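Local coordinates for BILBO1_N domain-containing protein (Trypanosoma brucei equiperdum, PDB 7A1I) that probably mediates protein-protein contacts through its ubiquitin-like N-terminal domain, which forms part of a longer BILBO1-related trypanosome protein, at residues Val10-Phe23 with Ala42-Phe56. Residues are numbered along the deposited sequence; the frame is centred on the assembly and turned at random.
Sequences VATDCDGEKVNLRF and AFNNYFRLKGISRAF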
ATOM      1  N   VAL A  10       0.019  -0.951   3.566  1.00 32.57           N
ATOM      2  CA  VAL A  10       0.025  -0.603   2.153  1.00 32.88           C
ATOM      3  C   VAL A  10      -0.683   0.733   2.017  1.00 33.25           C
ATOM      4  O   VAL A  10      -1.818   0.877   2.489  1.00 35.12           O
ATOM      5  CB  VAL A  10      -0.676  -1.658   1.298  1.00 31.89           C
ATOM      6  CG1 VAL A  10      -0.580  -1.286  -0.163  1.00 35.27           C
ATOM      7  CG2 VAL A  10      -0.026  -3.051   1.553  1.00 34.06           C
ATOM      8  N   ALA A  11      -0.008   1.723   1.429  1.00 30.95           N
ATOM      9  CA  ALA A  11      -0.611   3.055   1.314  1.00 33.36           C
ATOM     10  C   ALA A  11      -0.635   3.465  -0.153  1.00 33.00           C
ATOM     11  O   ALA A  11       0.047   2.866  -0.995  1.00 32.77           O
ATOM     12  CB  ALA A  11       0.135   4.098   2.161  1.00 33.29           C
ATOM     13  N   THR A  12      -1.499   4.432  -0.459  1.00 32.87           N
ATOM     14  CA  THR A  12      -1.636   4.954  -1.819  1.00 34.13           C
ATOM     15  C   THR A  12      -2.334   6.310  -1.745  1.00 35.77           C
ATOM     16  O   THR A  12      -2.830   6.712  -0.695  1.00 35.87           O
ATOM     17  CB  THR A  12      -2.397   3.970  -2.733  1.00 34.10           C
ATOM     18  OG1 THR A  12      -2.181   4.291  -4.123  1.00 35.58           O
ATOM     19  CG2 THR A  12      -3.887   3.936  -2.428  1.00 34.58           C
ATOM     20  N   ASP A  13      -2.379   7.001  -2.880  1.00 37.46           N
ATOM     21  CA  ASP A  13      -2.984   8.326  -2.966  1.00 39.57           C
ATOM     22  C   ASP A  13      -4.455   8.239  -3.358  1.00 40.54           C
ATOM     23  O   ASP A  13      -4.824   7.526  -4.291  1.00 40.73           O
ATOM     24  CB  ASP A  13      -2.221   9.177  -3.983  1.00 41.56           C
ATOM     25  CG  ASP A  13      -2.716  10.616  -4.043  1.00 46.71           C
ATOM     26  OD1 ASP A  13      -2.133  11.474  -3.343  1.00 47.82           O
ATOM     27  OD2 ASP A  13      -3.669  10.894  -4.810  1.00 46.49           O
ATOM     28  N   CYS A  14      -5.297   8.993  -2.660  1.00 41.79           N
ATOM     29  CA  CYS A  14      -6.723   9.081  -2.961  1.00 43.46           C
ATOM     30  C   CYS A  14      -7.086  10.564  -2.980  1.00 49.61           C
ATOM     31  O   CYS A  14      -7.208  11.205  -1.926  1.00 49.82           O
ATOM     32  CB  CYS A  14      -7.554   8.297  -1.955  1.00 42.48           C
ATOM     33  SG  CYS A  14      -9.312   8.265  -2.362  1.00 53.93           S
ATOM     34  N   ASP A  15      -7.196  11.098  -4.198  1.00 58.16           N
ATOM     35  CA  ASP A  15      -7.579  12.484  -4.459  1.00 62.62           C
ATOM     36  C   ASP A  15      -6.741  13.469  -3.652  1.00 62.07           C
ATOM     37  O   ASP A  15      -7.243  14.467  -3.127  1.00 62.14           O
ATOM     38  CB  ASP A  15      -9.069  12.680  -4.198  1.00 53.50           C
ATOM     39  CG  ASP A  15      -9.920  12.233  -5.371  1.00 55.22           C
ATOM     40  OD1 ASP A  15      -9.340  11.740  -6.365  1.00 54.77           O
ATOM     41  OD2 ASP A  15     -11.160  12.365  -5.305  1.00 57.41           O
ATOM     42  N   GLY A  16      -5.440  13.192  -3.572  1.00 54.05           N
ATOM     43  CA  GLY A  16      -4.490  14.055  -2.906  1.00 51.99           C
ATOM     44  C   GLY A  16      -4.143  13.651  -1.487  1.00 51.44           C
ATOM     45  O   GLY A  16      -3.088  14.057  -0.990  1.00 54.79           O
ATOM     46  N   GLU A  17      -4.987  12.863  -0.830  1.00 47.31           N
ATOM     47  CA  GLU A  17      -4.754  12.415   0.539  1.00 45.79           C
ATOM     48  C   GLU A  17      -4.178  11.002   0.553  1.00 42.72           C
ATOM     49  O   GLU A  17      -4.489  10.183  -0.308  1.00 42.19           O
ATOM     50  CB  GLU A  17      -6.053  12.454   1.348  1.00 50.66           C
ATOM     51  CG  GLU A  17      -6.659  13.850   1.489  1.00 58.90           C
ATOM     52  CD  GLU A  17      -7.988  13.825   2.226  1.00 62.40           C
ATOM     53  OE1 GLU A  17      -8.070  13.158   3.281  1.00 56.10           O
ATOM     54  OE2 GLU A  17      -8.953  14.452   1.737  1.00 69.00           O
ATOM     55  N   LYS A  18      -3.319  10.706   1.517  1.00 41.80           N
ATOM     56  CA  LYS A  18      -2.754   9.358   1.595  1.00 42.18           C
ATOM     57  C   LYS A  18      -3.651   8.455   2.438  1.00 38.31           C
ATOM     58  O   LYS A  18      -4.116   8.862   3.507  1.00 40.08           O
ATOM     59  CB  LYS A  18      -1.330   9.372   2.154  1.00 40.30           C
ATOM     60  CG  LYS A  18      -0.421  10.389   1.478  1.00 43.60           C
ATOM     61  CD  LYS A  18      -0.325  10.164  -0.023  1.00 40.81           C
ATOM     62  CE  LYS A  18       0.393  11.337  -0.693  1.00 46.34           C
ATOM     63  NZ  LYS A  18       0.581  11.151  -2.164  1.00 48.77           N
ATOM     64  N   VAL A  19      -3.929   7.252   1.931  1.00 37.71           N
ATOM     65  CA  VAL A  19      -4.744   6.258   2.629  1.00 38.59           C
ATOM     66  C   VAL A  19      -3.867   5.037   2.896  1.00 34.30           C
ATOM     67  O   VAL A  19      -3.188   4.547   1.986  1.00 36.64           O
ATOM     68  CB  VAL A  19      -5.979   5.834   1.816  1.00 40.11           C
ATOM     69  CG1 VAL A  19      -6.772   4.762   2.577  1.00 42.15           C
ATOM     70  CG2 VAL A  19      -6.850   7.015   1.523  1.00 54.52           C
ATOM     71  N   ASN A  20      -3.892   4.550   4.137  1.00 37.91           N
ATOM     72  CA  ASN A  20      -3.033   3.467   4.596  1.00 34.66           C
ATOM     73  C   ASN A  20      -3.905   2.345   5.152  1.00 36.13           C
ATOM     74  O   ASN A  20      -4.818   2.608   5.938  1.00 36.39           O
ATOM     75  CB  ASN A  20      -2.067   3.995   5.668  1.00 36.33           C
ATOM     76  CG  ASN A  20      -0.865   3.097   5.874  1.00 34.85           C
ATOM     77  OD1 ASN A  20      -0.579   2.241   5.063  1.00 35.02           O
ATOM     78  ND2 ASN A  20      -0.157   3.303   6.975  1.00 36.71           N
ATOM     79  N   LEU A  21      -3.634   1.104   4.718  1.00 37.77           N
ATOM     80  CA  LEU A  21      -4.334  -0.109   5.136  1.00 36.64           C
ATOM     81  C   LEU A  21      -3.362  -1.126   5.731  1.00 37.76           C
ATOM     82  O   LEU A  21      -2.248  -1.306   5.230  1.00 35.34           O
ATOM     83  CB  LEU A  21      -5.040  -0.788   3.951  1.00 35.44           C
ATOM     84  CG  LEU A  21      -6.008   0.061   3.134  1.00 35.93           C
ATOM     85  CD1 LEU A  21      -6.581  -0.752   1.981  1.00 35.71           C
ATOM     86  CD2 LEU A  21      -7.114   0.592   4.024  1.00 39.37           C
ATOM     87  N   ARG A  22      -3.795  -1.832   6.771  1.00 39.38           N
ATOM     88  CA  ARG A  22      -2.989  -2.880   7.388  1.00 39.44           C
ATOM     89  C   ARG A  22      -3.577  -4.239   7.045  1.00 39.75           C
ATOM     90  O   ARG A  22      -4.790  -4.444   7.187  1.00 40.50           O
ATOM     91  CB  ARG A  22      -2.919  -2.701   8.907  1.00 44.76           C
ATOM     92  CG  ARG A  22      -1.750  -3.421   9.555  1.00 47.03           C
ATOM     93  CD  ARG A  22      -2.085  -4.839   9.946  1.00 58.49           C
ATOM     94  NE  ARG A  22      -3.160  -4.887  10.929  1.00 71.09           N
ATOM     95  CZ  ARG A  22      -2.956  -4.858  12.240  1.00 78.57           C
ATOM     96  NH1 ARG A  22      -1.719  -4.784  12.715  1.00 73.09           N
ATOM     97  NH2 ARG A  22      -3.986  -4.910  13.074  1.00 67.05           N
ATOM     98  N   PHE A  23      -2.712  -5.174   6.638  1.00 44.90           N
ATOM     99  CA  PHE A  23      -3.079  -6.559   6.379  1.00 46.38           C
ATOM    100  C   PHE A  23      -2.280  -7.474   7.297  1.00 46.69           C
ATOM    101  O   PHE A  23      -1.073  -7.279   7.486  1.00 46.67           O
ATOM    102  CB  PHE A  23      -2.819  -6.944   4.915  1.00 44.34           C
ATOM    103  CG  PHE A  23      -3.678  -6.194   3.941  1.00 41.09           C
ATOM    104  CD1 PHE A  23      -3.164  -5.119   3.227  1.00 42.23           C
ATOM    105  CD2 PHE A  23      -5.002  -6.561   3.742  1.00 43.82           C
ATOM    106  CE1 PHE A  23      -3.967  -4.415   2.335  1.00 39.29           C
ATOM    107  CE2 PHE A  23      -5.813  -5.858   2.861  1.00 44.36           C
ATOM    108  CZ  PHE A  23      -5.303  -4.791   2.155  1.00 40.96           C
ATOM    109  N   ALA A  42      -8.883  -4.148  -2.185  1.00 38.25           N
ATOM    110  CA  ALA A  42      -9.228  -3.304  -1.046  1.00 37.17           C
ATOM    111  C   ALA A  42      -9.355  -1.845  -1.449  1.00 35.20           C
ATOM    112  O   ALA A  42     -10.274  -1.155  -1.000  1.00 33.81           O
ATOM    113  CB  ALA A  42      -8.190  -3.452   0.066  1.00 37.63           C
ATOM    114  N   PHE A  43      -8.446  -1.350  -2.283  1.00 38.69           N
ATOM    115  CA  PHE A  43      -8.514   0.056  -2.651  1.00 38.22           C
ATOM    116  C   PHE A  43      -9.591   0.321  -3.690  1.00 38.63           C
ATOM    117  O   PHE A  43     -10.174   1.411  -3.697  1.00 38.25           O
ATOM    118  CB  PHE A  43      -7.161   0.554  -3.155  1.00 34.33           C
ATOM    119  CG  PHE A  43      -6.172   0.806  -2.060  1.00 35.25           C
ATOM    120  CD1 PHE A  43      -4.908   0.225  -2.109  1.00 38.59           C
ATOM    121  CD2 PHE A  43      -6.503   1.609  -0.983  1.00 37.38           C
ATOM    122  CE1 PHE A  43      -3.993   0.446  -1.095  1.00 36.34           C
ATOM    123  CE2 PHE A  43      -5.593   1.841   0.030  1.00 36.32           C
ATOM    124  CZ  PHE A  43      -4.334   1.253  -0.022  1.00 36.44           C
ATOM    125  N   ASN A  44      -9.906  -0.644  -4.555  1.00 37.67           N
ATOM    126  CA  ASN A  44     -11.073  -0.441  -5.399  1.00 37.53           C
ATOM    127  C   ASN A  44     -12.344  -0.333  -4.558  1.00 38.88           C
ATOM    128  O   ASN A  44     -13.186   0.537  -4.807  1.00 42.61           O
ATOM    129  CB  ASN A  44     -11.183  -1.558  -6.426  1.00 38.56           C
ATOM    130  CG  ASN A  44     -10.441  -1.240  -7.703  1.00 40.94           C
ATOM    131  OD1 ASN A  44     -10.866  -0.387  -8.472  1.00 41.67           O
ATOM    132  ND2 ASN A  44      -9.320  -1.940  -7.944  1.00 39.84           N
ATOM    133  N   ASN A  45     -12.486  -1.180  -3.532  1.00 39.11           N
ATOM    134  CA  ASN A  45     -13.651  -1.045  -2.653  1.00 41.16           C
ATOM    135  C   ASN A  45     -13.610   0.260  -1.864  1.00 44.09           C
ATOM    136  O   ASN A  45     -14.655   0.876  -1.605  1.00 43.42           O
ATOM    137  CB  ASN A  45     -13.743  -2.232  -1.699  1.00 41.58           C
ATOM    138  CG  ASN A  45     -14.333  -3.460  -2.361  1.00 47.24           C
ATOM    139  OD1 ASN A  45     -15.133  -3.347  -3.289  1.00 48.00           O
ATOM    140  ND2 ASN A  45     -13.928  -4.640  -1.899  1.00 45.91           N
ATOM    141  N   TYR A  46     -12.419   0.694  -1.455  1.00 42.47           N
ATOM    142  CA  TYR A  46     -12.315   1.973  -0.761  1.00 42.19           C
ATOM    143  C   TYR A  46     -12.762   3.125  -1.659  1.00 41.74           C
ATOM    144  O   TYR A  46     -13.636   3.915  -1.278  1.00 43.30           O
ATOM    145  CB  TYR A  46     -10.881   2.179  -0.267  1.00 41.94           C
ATOM    146  CG  TYR A  46     -10.711   3.448   0.542  1.00 43.55           C
ATOM    147  CD1 TYR A  46     -10.195   4.608  -0.042  1.00 47.66           C
ATOM    148  CD2 TYR A  46     -11.072   3.493   1.877  1.00 46.30           C
ATOM    149  CE1 TYR A  46     -10.060   5.787   0.703  1.00 47.86           C
ATOM    150  CE2 TYR A  46     -10.930   4.663   2.625  1.00 47.58           C
ATOM    151  CZ  TYR A  46     -10.406   5.796   2.030  1.00 51.38           C
ATOM    152  OH  TYR A  46     -10.266   6.948   2.772  1.00 53.09           O
ATOM    153  N   PHE A  47     -12.240   3.177  -2.887  1.00 40.25           N
ATOM    154  CA  PHE A  47     -12.671   4.182  -3.859  1.00 43.35           C
ATOM    155  C   PHE A  47     -14.182   4.166  -4.040  1.00 45.12           C
ATOM    156  O   PHE A  47     -14.811   5.231  -4.115  1.00 47.67           O
ATOM    157  CB  PHE A  47     -12.001   3.959  -5.223  1.00 44.70           C
ATOM    158  CG  PHE A  47     -10.600   4.518  -5.342  1.00 39.05           C
ATOM    159  CD1 PHE A  47      -9.847   4.821  -4.219  1.00 38.75           C
ATOM    160  CD2 PHE A  47     -10.054   4.763  -6.605  1.00 38.59           C
ATOM    161  CE1 PHE A  47      -8.552   5.343  -4.349  1.00 44.93           C
ATOM    162  CE2 PHE A  47      -8.761   5.272  -6.748  1.00 44.01           C
ATOM    163  CZ  PHE A  47      -8.007   5.562  -5.618  1.00 45.99           C
ATOM    164  N   ARG A  48     -14.784   2.966  -4.133  1.00 41.31           N
ATOM    165  CA  ARG A  48     -16.242   2.898  -4.277  1.00 45.83           C
ATOM    166  C   ARG A  48     -16.938   3.450  -3.047  1.00 44.58           C
ATOM    167  O   ARG A  48     -17.981   4.104  -3.155  1.00 51.90           O
ATOM    168  CB  ARG A  48     -16.723   1.463  -4.518  1.00 41.37           C
ATOM    169  CG  ARG A  48     -16.114   0.763  -5.711  1.00 53.25           C
ATOM    170  CD  ARG A  48     -16.439   1.432  -7.036  1.00 63.22           C
ATOM    171  NE  ARG A  48     -15.488   0.964  -8.039  1.00 85.75           N
ATOM    172  CZ  ARG A  48     -14.459   1.676  -8.488  1.00 66.93           C
ATOM    173  NH1 ARG A  48     -14.263   2.922  -8.053  1.00 56.88           N
ATOM    174  NH2 ARG A  48     -13.635   1.142  -9.387  1.00 66.88           N
ATOM    175  N   LEU A  49     -16.379   3.188  -1.865  1.00 43.49           N
ATOM    176  CA  LEU A  49     -16.966   3.687  -0.628  1.00 43.24           C
ATOM    177  C   LEU A  49     -16.938   5.213  -0.571  1.00 48.51           C
ATOM    178  O   LEU A  49     -17.873   5.841  -0.060  1.00 51.14           O
ATOM    179  CB  LEU A  49     -16.221   3.091   0.561  1.00 47.33           C
ATOM    180  CG  LEU A  49     -16.698   3.457   1.965  1.00 57.02           C
ATOM    181  CD1 LEU A  49     -18.061   2.833   2.250  1.00 63.59           C
ATOM    182  CD2 LEU A  49     -15.667   2.997   2.988  1.00 59.20           C
ATOM    183  N   LYS A  50     -15.878   5.825  -1.089  1.00 54.06           N
ATOM    184  CA  LYS A  50     -15.712   7.276  -1.066  1.00 51.84           C
ATOM    185  C   LYS A  50     -16.416   7.976  -2.222  1.00 52.59           C
ATOM    186  O   LYS A  50     -16.424   9.210  -2.265  1.00 57.26           O
ATOM    187  CB  LYS A  50     -14.215   7.620  -1.078  1.00 49.14           C
ATOM    188  CG  LYS A  50     -13.480   7.149   0.163  1.00 51.83           C
ATOM    189  CD  LYS A  50     -14.168   7.715   1.409  1.00 60.27           C
ATOM    190  CE  LYS A  50     -14.147   6.720   2.570  1.00 69.99           C
ATOM    191  NZ  LYS A  50     -14.744   7.294   3.811  1.00 71.15           N
ATOM    192  N   GLY A  51     -17.044   7.227  -3.125  1.00 56.29           N
ATOM    193  CA  GLY A  51     -17.744   7.792  -4.259  1.00 56.79           C
ATOM    194  C   GLY A  51     -16.883   8.046  -5.472  1.00 57.70           C
ATOM    195  O   GLY A  51     -17.321   8.746  -6.392  1.00 59.60           O
ATOM    196  N   ILE A  52     -15.693   7.490  -5.518  1.00 53.17           N
ATOM    197  CA  ILE A  52     -14.801   7.663  -6.656  1.00 54.41           C
ATOM    198  C   ILE A  52     -15.162   6.621  -7.701  1.00 57.08           C
ATOM    199  O   ILE A  52     -15.281   5.431  -7.391  1.00 58.03           O
ATOM    200  CB  ILE A  52     -13.336   7.537  -6.217  1.00 54.40           C
ATOM    201  CG1 ILE A  52     -12.986   8.706  -5.313  1.00 52.83           C
ATOM    202  CG2 ILE A  52     -12.406   7.503  -7.425  1.00 61.61           C
ATOM    203  CD1 ILE A  52     -12.412   8.284  -3.992  1.00 56.33           C
ATOM    204  N   SER A  53     -15.386   7.076  -8.933  1.00 57.68           N
ATOM    205  CA  SER A  53     -15.844   6.195 -10.001  1.00 66.47           C
ATOM    206  C   SER A  53     -14.704   5.504 -10.740  1.00 66.96           C
ATOM    207  O   SER A  53     -14.910   4.418 -11.298  1.00 73.74           O
ATOM    208  CB  SER A  53     -16.695   6.983 -10.996  1.00 63.21           C
ATOM    209  OG  SER A  53     -16.102   8.244 -11.247  1.00 67.09           O
ATOM    210  N   ARG A  54     -13.520   6.109 -10.789  1.00 59.27           N
ATOM    211  CA  ARG A  54     -12.414   5.493 -11.511  1.00 58.00           C
ATOM    212  C   ARG A  54     -11.876   4.287 -10.745  1.00 52.21           C
ATOM    213  O   ARG A  54     -11.966   4.204  -9.518  1.00 50.11           O
ATOM    214  CB  ARG A  54     -11.294   6.499 -11.762  1.00 61.35           C
ATOM    215  CG  ARG A  54     -10.502   6.866 -10.534  1.00 60.41           C
ATOM    216  CD  ARG A  54      -9.500   7.980 -10.831  1.00 56.85           C
ATOM    217  NE  ARG A  54      -8.771   8.367  -9.626  1.00 58.72           N
ATOM    218  CZ  ARG A  54      -9.151   9.347  -8.815  1.00 62.72           C
ATOM    219  NH1 ARG A  54     -10.250  10.042  -9.086  1.00 68.43           N
ATOM    220  NH2 ARG A  54      -8.438   9.628  -7.731  1.00 60.73           N
ATOM    221  N   ALA A  55     -11.324   3.342 -11.488  1.00 46.89           N
ATOM    222  CA  ALA A  55     -10.770   2.138 -10.890  1.00 47.42           C
ATOM    223  C   ALA A  55      -9.391   2.409 -10.293  1.00 44.57           C
ATOM    224  O   ALA A  55      -8.671   3.312 -10.723  1.00 43.44           O
ATOM    225  CB  ALA A  55     -10.669   1.025 -11.933  1.00 57.66           C
ATOM    226  N   PHE A  56      -9.053   1.649  -9.250  1.00 41.15           N
ATOM    227  CA  PHE A  56      -7.706   1.660  -8.703  1.00 40.45           C
ATOM    228  C   PHE A  56      -6.847   0.603  -9.389  1.00 38.85           C
ATOM    229  O   PHE A  56      -7.278  -0.539  -9.574  1.00 39.88           O
ATOM    230  CB  PHE A  56      -7.726   1.411  -7.190  1.00 37.53           C
ATOM    231  CG  PHE A  56      -6.357   1.258  -6.605  1.00 36.46           C
ATOM    232  CD1 PHE A  56      -5.640   2.373  -6.173  1.00 37.22           C
ATOM    233  CD2 PHE A  56      -5.771  -0.005  -6.501  1.00 38.99           C
ATOM    234  CE1 PHE A  56      -4.362   2.230  -5.656  1.00 37.73           C
ATOM    235  CE2 PHE A  56      -4.511  -0.154  -5.984  1.00 35.72           C
ATOM    236  CZ  PHE A  56      -3.797   0.966  -5.557  1.00 38.22           C
TER
HETATM  237  O   HOH W   1      -5.498  10.106  -6.370  1.00 39.36           O
HETATM  238  O   HOH W   2     -12.571  12.045  -7.632  1.00 45.65           O
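Helix residue F43 is wedged between T12 and L21 of the N-terminal β-hairpin, the core packing of a ubiquitin-like β-grasp fold, its sheet curved round one helix. CG2 of T12 sits over the F43 ring, 3.5 Å from its centroid and 6° off the normal, while CD1 of L21 covers the opposite face nearer the rim. Threonine fits here because its branches part: CG2 meets the ring, and OG1, anti to the backbone N (chi1 -163°), lies at the edge of F56 and hydrogen-bonds to O of L88. Small A42 lets L21 and F23 close in on the helix, its CB 3.8 Å from CZ of F23. Toward the hairpin turn, V19 places CG1 over a face of Y46, and the slim C14 thiol fits among Y46, F47 and I52, SG 3.5 Å from I52 CD1. Past this apolar patch the contact opens to solvent. G51, with positive phi, completes a Schellman motif after the helix, and the chain beyond brings R54 to oppositely charged D15 in the type I' turn. Water 2 donates to OD2 of D15, and NH2 of R54 to OD1 in a salt bridge, 2.7 Å, 169° at the hydrogen.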